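Local coordinates for protein kappa-carrageenase (Pseudoalteromonas carrageenovora, PDB 1DYP) that cleaves internal beta-1,4 linkages between D-galactose 4-sulfate and 3,6-anhydro-D-galactose in kappa-carrageenans, represented here by its catalytic domain, at residues G95-Y100 against V197-D202; F117-T122 against M225-S230; Q134-D139 against L219-Q224. The protein carries 1 engineered substitution. All coordinates share one frame; numbering follows the deposited sequence.

Interaction 1: G95-Y100 against V197-D202; sequences GNYGYY and VNVTKD
Y100 turns CG anti to its own carbonyl carbon (chi1 -55°), and V197 holds CG1 between its backbone N and carbonyl carbon (chi1 70°); the two side chains then lie side by side, pointing the same way, with Y100 CD1 3.8 Å from V197 CG1. Farther along the ring, Y100 CE1 meets V199 CG2 at 3.9 Å. Branched valines suit this face, their methyls packing on the tyrosine. The phenol's OH donates to N96 O at 2.6 Å, approaching from above that carbonyl plane, and so ties the turn before the strand to the strand itself. Two antiparallel hydrogen-bonded pairs, G98 with V199 and Y100 with V197, flank the non-hydrogen-bonded pair of Y99 and N198. Glycine suits position 98, because at its backbone angles a CB would jam against the preceding carbonyl oxygen. Y97 stands just ahead of the strand: its CA lies 3.2 Å from V199 O, a bent CA-H...O contact, and its ring crosses K201 obliquely, CE1 lying 3.5 Å from K201 CA. N96 OD1 accepts from Y97 N at 2.6 Å and also sits over one face of the Y97 ring. On the other face of the sheet, Y99 CD1 rests against N198 CB. Strand 98-105 runs between 193-199 and 258-270; Y99 packs on W268, while Y100 and V197 reach M119 of strand 113-120.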
loop_
_atom_site.group_PDB
_atom_site.type_symbol
_atom_site.label_atom_id
_atom_site.label_comp_id
_atom_site.label_asym_id
_atom_site.label_seq_id
_atom_site.Cartn_x
_atom_site.Cartn_y
_atom_site.Cartn_z
ATOM N N GLY A 95 3.199 13.890 1.213
ATOM C CA GLY A 95 3.880 14.224 2.447
ATOM C C GLY A 95 4.879 13.139 2.790
ATOM O O GLY A 95 5.100 12.217 2.000
ATOM N N ASN A 96 5.501 13.255 3.955
ATOM C CA ASN A 96 6.455 12.247 4.391
ATOM C C ASN A 96 6.386 12.000 5.890
ATOM O O ASN A 96 5.834 10.995 6.327
ATOM C CB ASN A 96 7.896 12.602 3.970
ATOM C CG ASN A 96 8.233 14.076 4.141
ATOM O OD1 ASN A 96 7.711 14.755 5.022
ATOM N ND2 ASN A 96 9.134 14.569 3.296
ATOM N N TYR A 97 6.922 12.920 6.681
ATOM C CA TYR A 97 6.924 12.751 8.127
ATOM C C TYR A 97 5.549 12.931 8.752
ATOM O O TYR A 97 4.755 13.769 8.320
ATOM C CB TYR A 97 7.922 13.723 8.758
ATOM C CG TYR A 97 9.213 13.787 7.983
ATOM C CD1 TYR A 97 9.876 12.620 7.605
ATOM C CD2 TYR A 97 9.736 15.008 7.565
ATOM C CE1 TYR A 97 11.023 12.664 6.819
ATOM C CE2 TYR A 97 10.886 15.065 6.778
ATOM C CZ TYR A 97 11.519 13.889 6.407
ATOM O OH TYR A 97 12.630 13.931 5.596
ATOM N N GLY A 98 5.276 12.125 9.771
ATOM C CA GLY A 98 4.004 12.201 10.463
ATOM C C GLY A 98 3.538 10.834 10.912
ATOM O O GLY A 98 4.182 9.821 10.626
ATOM N N TYR A 99 2.426 10.803 11.636
ATOM C CA TYR A 99 1.877 9.539 12.092
ATOM C C TYR A 99 0.667 9.234 11.223
ATOM O O TYR A 99 -0.202 10.088 11.033
ATOM C CB TYR A 99 1.450 9.616 13.553
ATOM C CG TYR A 99 0.944 8.288 14.053
ATOM C CD1 TYR A 99 1.824 7.231 14.284
ATOM C CD2 TYR A 99 -0.418 8.064 14.235
ATOM C CE1 TYR A 99 1.359 5.984 14.684
ATOM C CE2 TYR A 99 -0.892 6.821 14.631
ATOM C CZ TYR A 99 0.003 5.787 14.853
ATOM O OH TYR A 99 -0.460 4.555 15.239
ATOM N N TYR A 100 0.627 8.016 10.693
ATOM C CA TYR A 100 -0.454 7.584 9.818
ATOM C C TYR A 100 -1.160 6.385 10.420
ATOM O O TYR A 100 -0.523 5.504 10.987
ATOM C CB TYR A 100 0.092 7.171 8.453
ATOM C CG TYR A 100 0.926 8.211 7.751
ATOM C CD1 TYR A 100 2.236 8.477 8.153
ATOM C CD2 TYR A 100 0.423 8.896 6.647
ATOM C CE1 TYR A 100 3.025 9.397 7.465
ATOM C CE2 TYR A 100 1.199 9.813 5.956
ATOM C CZ TYR A 100 2.497 10.056 6.365
ATOM O OH TYR A 100 3.274 10.938 5.657
ATOM N N VAL A 197 1.865 3.888 11.219
ATOM C CA VAL A 197 3.293 4.050 11.072
ATOM C C VAL A 197 3.660 5.475 11.440
ATOM O O VAL A 197 2.936 6.419 11.125
ATOM C CB VAL A 197 3.764 3.748 9.626
ATOM C CG1 VAL A 197 3.282 4.825 8.670
ATOM C CG2 VAL A 197 5.280 3.631 9.595
ATOM N N ASN A 198 4.762 5.620 12.160
ATOM C CA ASN A 198 5.233 6.937 12.527
ATOM C C ASN A 198 6.486 7.144 11.703
ATOM O O ASN A 198 7.433 6.360 11.787
ATOM C CB ASN A 198 5.561 7.021 14.014
ATOM C CG ASN A 198 5.901 8.431 14.438
ATOM O OD1 ASN A 198 5.311 9.387 13.944
ATOM N ND2 ASN A 198 6.844 8.568 15.364
ATOM N N VAL A 199 6.477 8.193 10.894
ATOM C CA VAL A 199 7.607 8.494 10.034
ATOM C C VAL A 199 8.284 9.792 10.452
ATOM O O VAL A 199 7.636 10.831 10.556
ATOM C CB VAL A 199 7.149 8.636 8.561
ATOM C CG1 VAL A 199 8.348 8.809 7.649
ATOM C CG2 VAL A 199 6.330 7.415 8.148
ATOM N N THR A 200 9.587 9.717 10.710
ATOM C CA THR A 200 10.371 10.896 11.066
ATOM C C THR A 200 11.552 10.877 10.105
ATOM O O THR A 200 11.732 9.912 9.363
ATOM C CB THR A 200 10.907 10.840 12.514
ATOM O OG1 THR A 200 12.002 9.919 12.589
ATOM C CG2 THR A 200 9.810 10.405 13.471
ATOM N N LYS A 201 12.359 11.929 10.098
ATOM C CA LYS A 201 13.494 11.939 9.190
ATOM C C LYS A 201 14.514 10.873 9.561
ATOM O O LYS A 201 15.325 10.474 8.729
ATOM C CB LYS A 201 14.173 13.309 9.178
ATOM C CG LYS A 201 14.599 13.818 10.539
ATOM C CD LYS A 201 15.456 15.070 10.398
ATOM C CE LYS A 201 14.846 16.069 9.421
ATOM N NZ LYS A 201 13.486 16.530 9.822
ATOM N N ASP A 202 14.456 10.393 10.801
ATOM C CA ASP A 202 15.413 9.395 11.270
ATOM C C ASP A 202 14.899 7.970 11.444
ATOM O O ASP A 202 15.667 7.014 11.295
ATOM C CB ASP A 202 16.018 9.843 12.602
ATOM C CG ASP A 202 16.655 11.213 12.520
ATOM O OD1 ASP A 202 17.470 11.429 11.602
ATOM O OD2 ASP A 202 16.344 12.067 13.375
#

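Interaction 2: F117-T122 against M225-S230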
loop_
_atom_site.group_PDB
_atom_site.type_symbol
_atom_site.label_atom_id
_atom_site.label_comp_id
_atom_site.label_asym_id
_atom_site.label_seq_id
_atom_site.Cartn_x
_atom_site.Cartn_y
_atom_site.Cartn_z
ATOM N N PHE A 117 -2.139 -0.604 2.868
ATOM C CA PHE A 117 -2.183 0.774 3.323
ATOM C C PHE A 117 -0.717 1.145 3.174
ATOM O O PHE A 117 0.154 0.574 3.830
ATOM C CB PHE A 117 -2.650 0.850 4.780
ATOM C CG PHE A 117 -2.616 2.236 5.364
ATOM C CD1 PHE A 117 -2.938 3.351 4.593
ATOM C CD2 PHE A 117 -2.285 2.420 6.699
ATOM C CE1 PHE A 117 -2.930 4.632 5.145
ATOM C CE2 PHE A 117 -2.275 3.691 7.265
ATOM C CZ PHE A 117 -2.598 4.801 6.487
ATOM N N TRP A 118 -0.445 2.088 2.284
ATOM C CA TRP A 118 0.927 2.462 2.000
ATOM C C TRP A 118 1.007 3.852 1.400
ATOM O O TRP A 118 0.002 4.544 1.264
ATOM C CB TRP A 118 1.517 1.439 1.021
ATOM C CG TRP A 118 0.703 1.275 -0.245
ATOM C CD1 TRP A 118 -0.623 0.960 -0.334
ATOM C CD2 TRP A 118 1.170 1.416 -1.593
ATOM N NE1 TRP A 118 -1.013 0.899 -1.653
ATOM C CE2 TRP A 118 0.070 1.176 -2.446
ATOM C CE3 TRP A 118 2.412 1.720 -2.162
ATOM C CZ2 TRP A 118 0.172 1.231 -3.839
ATOM C CZ3 TRP A 118 2.515 1.774 -3.553
ATOM C CH2 TRP A 118 1.400 1.531 -4.372
HETATM N N MSE A 119 2.217 4.264 1.059
HETATM C CA MSE A 119 2.423 5.564 0.444
HETATM C C MSE A 119 3.629 5.446 -0.468
HETATM O O MSE A 119 4.584 4.723 -0.170
HETATM C CB MSE A 119 2.632 6.653 1.507
HETATM C CG MSE A 119 3.827 6.450 2.427
HETATM SE SE MSE A 119 3.814 7.690 3.917
HETATM C CE MSE A 119 2.837 6.592 5.182
ATOM N N TYR A 120 3.578 6.135 -1.598
ATOM C CA TYR A 120 4.678 6.063 -2.537
ATOM C C TYR A 120 4.832 7.355 -3.301
ATOM O O TYR A 120 3.879 8.115 -3.471
ATOM C CB TYR A 120 4.475 4.899 -3.517
ATOM C CG TYR A 120 3.315 5.052 -4.482
ATOM C CD1 TYR A 120 1.993 5.054 -4.029
ATOM C CD2 TYR A 120 3.540 5.149 -5.855
ATOM C CE1 TYR A 120 0.926 5.139 -4.924
ATOM C CE2 TYR A 120 2.483 5.237 -6.756
ATOM C CZ TYR A 120 1.181 5.229 -6.287
ATOM O OH TYR A 120 0.134 5.298 -7.185
ATOM N N SER A 121 6.053 7.589 -3.759
ATOM C CA SER A 121 6.375 8.787 -4.509
ATOM C C SER A 121 6.401 8.472 -5.989
ATOM O O SER A 121 6.226 7.327 -6.406
ATOM C CB SER A 121 7.758 9.296 -4.107
ATOM O OG SER A 121 8.764 8.412 -4.583
ATOM N N THR A 122 6.601 9.515 -6.780
ATOM C CA THR A 122 6.729 9.359 -8.212
ATOM C C THR A 122 8.179 8.907 -8.345
ATOM O O THR A 122 8.951 9.008 -7.388
ATOM C CB THR A 122 6.562 10.704 -8.920
ATOM O OG1 THR A 122 7.332 11.694 -8.228
ATOM C CG2 THR A 122 5.102 11.120 -8.938
HETATM N N MSE A 225 5.343 11.478 -0.681
HETATM C CA MSE A 225 4.589 10.281 -1.025
HETATM C C MSE A 225 3.083 10.455 -0.886
HETATM O O MSE A 225 2.608 11.138 0.020
HETATM C CB MSE A 225 5.059 9.123 -0.142
HETATM C CG MSE A 225 6.562 8.875 -0.230
HETATM SE SE MSE A 225 7.250 7.647 1.103
HETATM C CE MSE A 225 7.470 8.908 2.545
ATOM N N ASN A 226 2.345 9.837 -1.806
ATOM C CA ASN A 226 0.885 9.883 -1.795
ATOM C C ASN A 226 0.367 8.747 -0.931
ATOM O O ASN A 226 0.747 7.594 -1.126
ATOM C CB ASN A 226 0.315 9.728 -3.209
ATOM C CG ASN A 226 0.757 10.834 -4.138
ATOM O OD1 ASN A 226 1.892 10.838 -4.625
ATOM N ND2 ASN A 226 -0.132 11.792 -4.381
ATOM N N LEU A 227 -0.501 9.075 0.020
ATOM C CA LEU A 227 -1.066 8.074 0.920
ATOM C C LEU A 227 -2.080 7.241 0.149
ATOM O O LEU A 227 -3.004 7.780 -0.462
ATOM C CB LEU A 227 -1.733 8.759 2.106
ATOM C CG LEU A 227 -2.060 7.830 3.272
ATOM C CD1 LEU A 227 -0.790 7.131 3.760
ATOM C CD2 LEU A 227 -2.689 8.655 4.385
ATOM N N THR A 228 -1.921 5.925 0.210
ATOM C CA THR A 228 -2.777 5.040 -0.562
ATOM C C THR A 228 -3.383 3.842 0.163
ATOM O O THR A 228 -2.759 3.228 1.025
ATOM C CB THR A 228 -1.979 4.518 -1.777
ATOM O OG1 THR A 228 -1.312 5.619 -2.408
ATOM C CG2 THR A 228 -2.887 3.842 -2.788
ATOM N N LEU A 229 -4.620 3.533 -0.206
ATOM C CA LEU A 229 -5.342 2.376 0.308
ATOM C C LEU A 229 -5.699 1.629 -0.973
ATOM O O LEU A 229 -6.277 2.207 -1.895
ATOM C CB LEU A 229 -6.609 2.810 1.049
ATOM C CG LEU A 229 -6.367 3.493 2.399
ATOM C CD1 LEU A 229 -7.576 4.330 2.795
ATOM C CD2 LEU A 229 -6.060 2.435 3.449
ATOM N N SER A 230 -5.332 0.357 -1.059
ATOM C CA SER A 230 -5.626 -0.392 -2.271
ATOM C C SER A 230 -5.575 -1.877 -2.008
ATOM O O SER A 230 -5.019 -2.318 -1.011
ATOM C CB SER A 230 -4.609 -0.047 -3.363
ATOM O OG SER A 230 -3.298 -0.419 -2.965
HETATM O O HOH W 1 2.801 8.565 -6.140
#
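F117 packs obliquely against L227 and L229 where two antiparallel strands pair in the beta-sandwich (jelly-roll) fold of glycoside hydrolase family 16. Its CE1 meets L227 CD1 at 3.6 Å and its CD1 meets L229 CD2 at 3.4 Å, a flat ring among branched aliphatics in a buried layer. W118, on the other face, pairs with T228 through two backbone bonds. The indole lies beside the threonine, whose CB sits over the five-membered ring, 4.0 Å from its centroid, in a CH-pi contact. W118 NE1 donates to S230 OG at 2.9 Å, which fixes the rotation of the indole near E137 and D139. M119, a selenomethionine like M225, returns to the apolar face: its CB lies 3.8 Å from M225 CB, and its chain bends at the end, CE reaching L227 CD1. Y120 pairs with N226; its ring has W118 CH2 over one face and T228 OG1 at its edge, while its OH bonds to E36 and K90. N226 O takes Y120 N and T228 OG1 from opposite faces of its plane. The N226 amide is shared: ND2 donates to S91 O, and a water donates both to OD1 and to Y120 O, each at 2.9 Å.

Interaction 3: Q134-D139 against L219-Q224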
loop_
_atom_site.group_PDB
_atom_site.type_symbol
_atom_site.label_atom_id
_atom_site.label_comp_id
_atom_site.label_asym_id
_atom_site.label_seq_id
_atom_site.Cartn_x
_atom_site.Cartn_y
_atom_site.Cartn_z
ATOM N N GLN A 134 15.552 7.930 -5.952
ATOM C CA GLN A 134 14.625 8.242 -7.034
ATOM C C GLN A 134 13.191 7.851 -6.718
ATOM O O GLN A 134 12.259 8.333 -7.357
ATOM C CB GLN A 134 15.035 7.514 -8.316
ATOM C CG GLN A 134 16.490 7.668 -8.714
ATOM C CD GLN A 134 16.768 7.114 -10.101
ATOM O OE1 GLN A 134 16.098 6.188 -10.561
ATOM N NE2 GLN A 134 17.768 7.674 -10.773
ATOM N N TYR A 135 13.022 6.970 -5.741
ATOM C CA TYR A 135 11.696 6.485 -5.378
ATOM C C TYR A 135 11.645 6.059 -3.920
ATOM O O TYR A 135 12.553 5.388 -3.433
ATOM C CB TYR A 135 11.339 5.292 -6.272
ATOM C CG TYR A 135 10.039 4.598 -5.927
ATOM C CD1 TYR A 135 8.812 5.211 -6.178
ATOM C CD2 TYR A 135 10.037 3.324 -5.357
ATOM C CE1 TYR A 135 7.612 4.572 -5.872
ATOM C CE2 TYR A 135 8.840 2.675 -5.046
ATOM C CZ TYR A 135 7.633 3.305 -5.307
ATOM O OH TYR A 135 6.446 2.677 -5.008
ATOM N N SER A 136 10.579 6.455 -3.230
ATOM C CA SER A 136 10.382 6.100 -1.827
ATOM C C SER A 136 8.987 5.516 -1.643
ATOM O O SER A 136 8.002 6.077 -2.121
ATOM C CB SER A 136 10.514 7.329 -0.923
ATOM O OG SER A 136 11.806 7.903 -0.993
ATOM N N GLU A 137 8.909 4.391 -0.941
ATOM C CA GLU A 137 7.633 3.742 -0.678
ATOM C C GLU A 137 7.622 3.175 0.729
ATOM O O GLU A 137 8.509 2.409 1.103
ATOM C CB GLU A 137 7.393 2.599 -1.670
ATOM C CG GLU A 137 6.088 1.835 -1.440
ATOM C CD GLU A 137 5.978 0.591 -2.304
ATOM O OE1 GLU A 137 6.551 0.588 -3.413
ATOM O OE2 GLU A 137 5.310 -0.379 -1.886
ATOM N N ILE A 138 6.629 3.573 1.515
ATOM C CA ILE A 138 6.487 3.058 2.870
ATOM C C ILE A 138 5.182 2.281 2.909
ATOM O O ILE A 138 4.114 2.826 2.635
ATOM C CB ILE A 138 6.430 4.179 3.929
ATOM C CG1 ILE A 138 7.754 4.948 3.952
ATOM C CG2 ILE A 138 6.163 3.562 5.306
ATOM C CD1 ILE A 138 7.808 6.077 4.979
ATOM N N ASP A 139 5.273 0.998 3.231
ATOM C CA ASP A 139 4.085 0.161 3.299
ATOM C C ASP A 139 3.690 0.020 4.760
ATOM O O ASP A 139 4.354 -0.681 5.523
ATOM C CB ASP A 139 4.400 -1.192 2.674
ATOM C CG ASP A 139 4.961 -1.049 1.280
ATOM O OD1 ASP A 139 4.216 -0.583 0.393
ATOM O OD2 ASP A 139 6.150 -1.372 1.079
ATOM N N LEU A 219 16.416 5.680 5.910
ATOM C CA LEU A 219 17.549 5.928 5.037
ATOM C C LEU A 219 17.147 6.500 3.691
ATOM O O LEU A 219 17.788 7.425 3.184
ATOM C CB LEU A 219 18.311 4.624 4.792
ATOM C CG LEU A 219 18.797 3.841 6.012
ATOM C CD1 LEU A 219 19.361 2.506 5.557
ATOM C CD2 LEU A 219 19.843 4.647 6.761
ATOM N N TYR A 220 16.079 5.954 3.120
ATOM C CA TYR A 220 15.643 6.357 1.787
ATOM C C TYR A 220 14.170 6.713 1.644
ATOM O O TYR A 220 13.607 6.569 0.561
ATOM C CB TYR A 220 15.958 5.223 0.809
ATOM C CG TYR A 220 17.321 4.605 1.010
ATOM C CD1 TYR A 220 18.478 5.362 0.846
ATOM C CD2 TYR A 220 17.458 3.263 1.375
ATOM C CE1 TYR A 220 19.736 4.804 1.037
ATOM C CE2 TYR A 220 18.717 2.695 1.569
ATOM C CZ TYR A 220 19.850 3.473 1.397
ATOM O OH TYR A 220 21.102 2.928 1.573
ATOM N N TRP A 221 13.547 7.196 2.712
ATOM C CA TRP A 221 12.131 7.522 2.641
ATOM C C TRP A 221 11.814 8.947 3.085
ATOM O O TRP A 221 11.049 9.175 4.023
ATOM C CB TRP A 221 11.354 6.474 3.450
ATOM C CG TRP A 221 11.604 5.103 2.888
ATOM C CD1 TRP A 221 10.980 4.535 1.813
ATOM C CD2 TRP A 221 12.670 4.209 3.245
ATOM N NE1 TRP A 221 11.598 3.356 1.468
ATOM C CE2 TRP A 221 12.638 3.133 2.331
ATOM C CE3 TRP A 221 13.652 4.219 4.247
ATOM C CZ2 TRP A 221 13.554 2.075 2.384
ATOM C CZ3 TRP A 221 14.563 3.165 4.301
ATOM C CH2 TRP A 221 14.506 2.109 3.373
ATOM N N HIS A 222 12.416 9.908 2.386
ATOM C CA HIS A 222 12.210 11.320 2.687
ATOM C C HIS A 222 11.500 12.044 1.545
ATOM O O HIS A 222 11.232 13.246 1.630
ATOM C CB HIS A 222 13.549 12.009 2.973
ATOM C CG HIS A 222 14.341 11.360 4.064
ATOM N ND1 HIS A 222 15.293 10.394 3.819
ATOM C CD2 HIS A 222 14.300 11.517 5.408
ATOM C CE1 HIS A 222 15.805 9.984 4.965
ATOM N NE2 HIS A 222 15.219 10.647 5.945
ATOM N N ARG A 223 11.204 11.316 0.474
ATOM C CA ARG A 223 10.515 11.902 -0.668
ATOM C C ARG A 223 9.041 12.127 -0.359
ATOM O O ARG A 223 8.509 11.590 0.613
ATOM C CB ARG A 223 10.638 10.994 -1.895
ATOM C CG ARG A 223 12.016 10.986 -2.529
ATOM C CD ARG A 223 12.090 10.002 -3.682
ATOM N NE ARG A 223 11.145 10.316 -4.753
ATOM C CZ ARG A 223 11.273 11.330 -5.603
ATOM N NH1 ARG A 223 12.314 12.149 -5.519
ATOM N NH2 ARG A 223 10.361 11.518 -6.548
ATOM N N GLN A 224 8.395 12.937 -1.194
ATOM C CA GLN A 224 6.977 13.230 -1.053
ATOM C C GLN A 224 6.211 12.007 -1.534
ATOM O O GLN A 224 6.400 11.555 -2.666
ATOM C CB GLN A 224 6.613 14.443 -1.908
ATOM C CG GLN A 224 7.147 15.758 -1.376
ATOM C CD GLN A 224 6.508 16.133 -0.060
ATOM O OE1 GLN A 224 5.283 16.105 0.075
ATOM N NE2 GLN A 224 7.328 16.485 0.922
#
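A loop laid across the back of the catalytic strand makes this contact: S136 and I138 of strand 133-139 meet Y220, W221 and R223 of the segment 219-224, the touching parts running 96° apart. S136 is the centre of it. With its OG set beside the backbone N (chi1 -62°), the hydroxyl donates to Y220 O at 2.7 Å, and a serine is small enough to sit under the loop while giving the Y220 carbonyl a donor. R223 arches over the same hydroxyl, its CD 3.4 Å from S136 OG, and a bend at chi3 (60°) brings NE near Q134 O. One face of its guanidinium covers Q134 O, which stands 3.4 Å above the plane, while NE and NH2 donate to S121 OG and T122 O. An alanine in place of R223 would probably leave S121 OG and T122 O without these donors and uncover Q134 O. W221 fills the other end: its CB packs on I138 CD1 at 3.9 Å, and E137 N lies at the edge of its indole, in plane. The indole NE1 lies 3.3 Å from E137 O at a poor angle, but bonds to H157 O. Y135 and the nucleophile E137 point away from the loop, to the active-site side, where Y135 OH donates to E137 OE1 at 2.6 Å from above the carboxylate plane. E137 OE2 lies 2.5 Å from OD1 of D139, also an active-site residue. A classic beta bulge, Q134 and Y135 both facing I159, interrupts strand 133-139, which runs between strands 113-120 and 151-162, and the side chains of Y220 and W221 extend the loop's cover onto 151-162.

In the fold
From the N terminus the chain passes 95-100, 117-122 and 134-139 before any of the three contacts is made. Interaction 1 closes first, when 197-202 returns to 95-100 across 96 residues. Interaction 3 follows as the loop 219-224 reaches 134-139, and interaction 2 closes directly afterwards at 225-230. Interaction 3 is therefore nested inside interaction 2, while interaction 1 crosses both. The seams are direct: G95 O bonds to M225 N, H222 bonds to both K201 and N96, and M119 and S121 share backbone bonds with I138 and S136. Packing of Y100 on L227 ties strand 98-105 to strand 225-233.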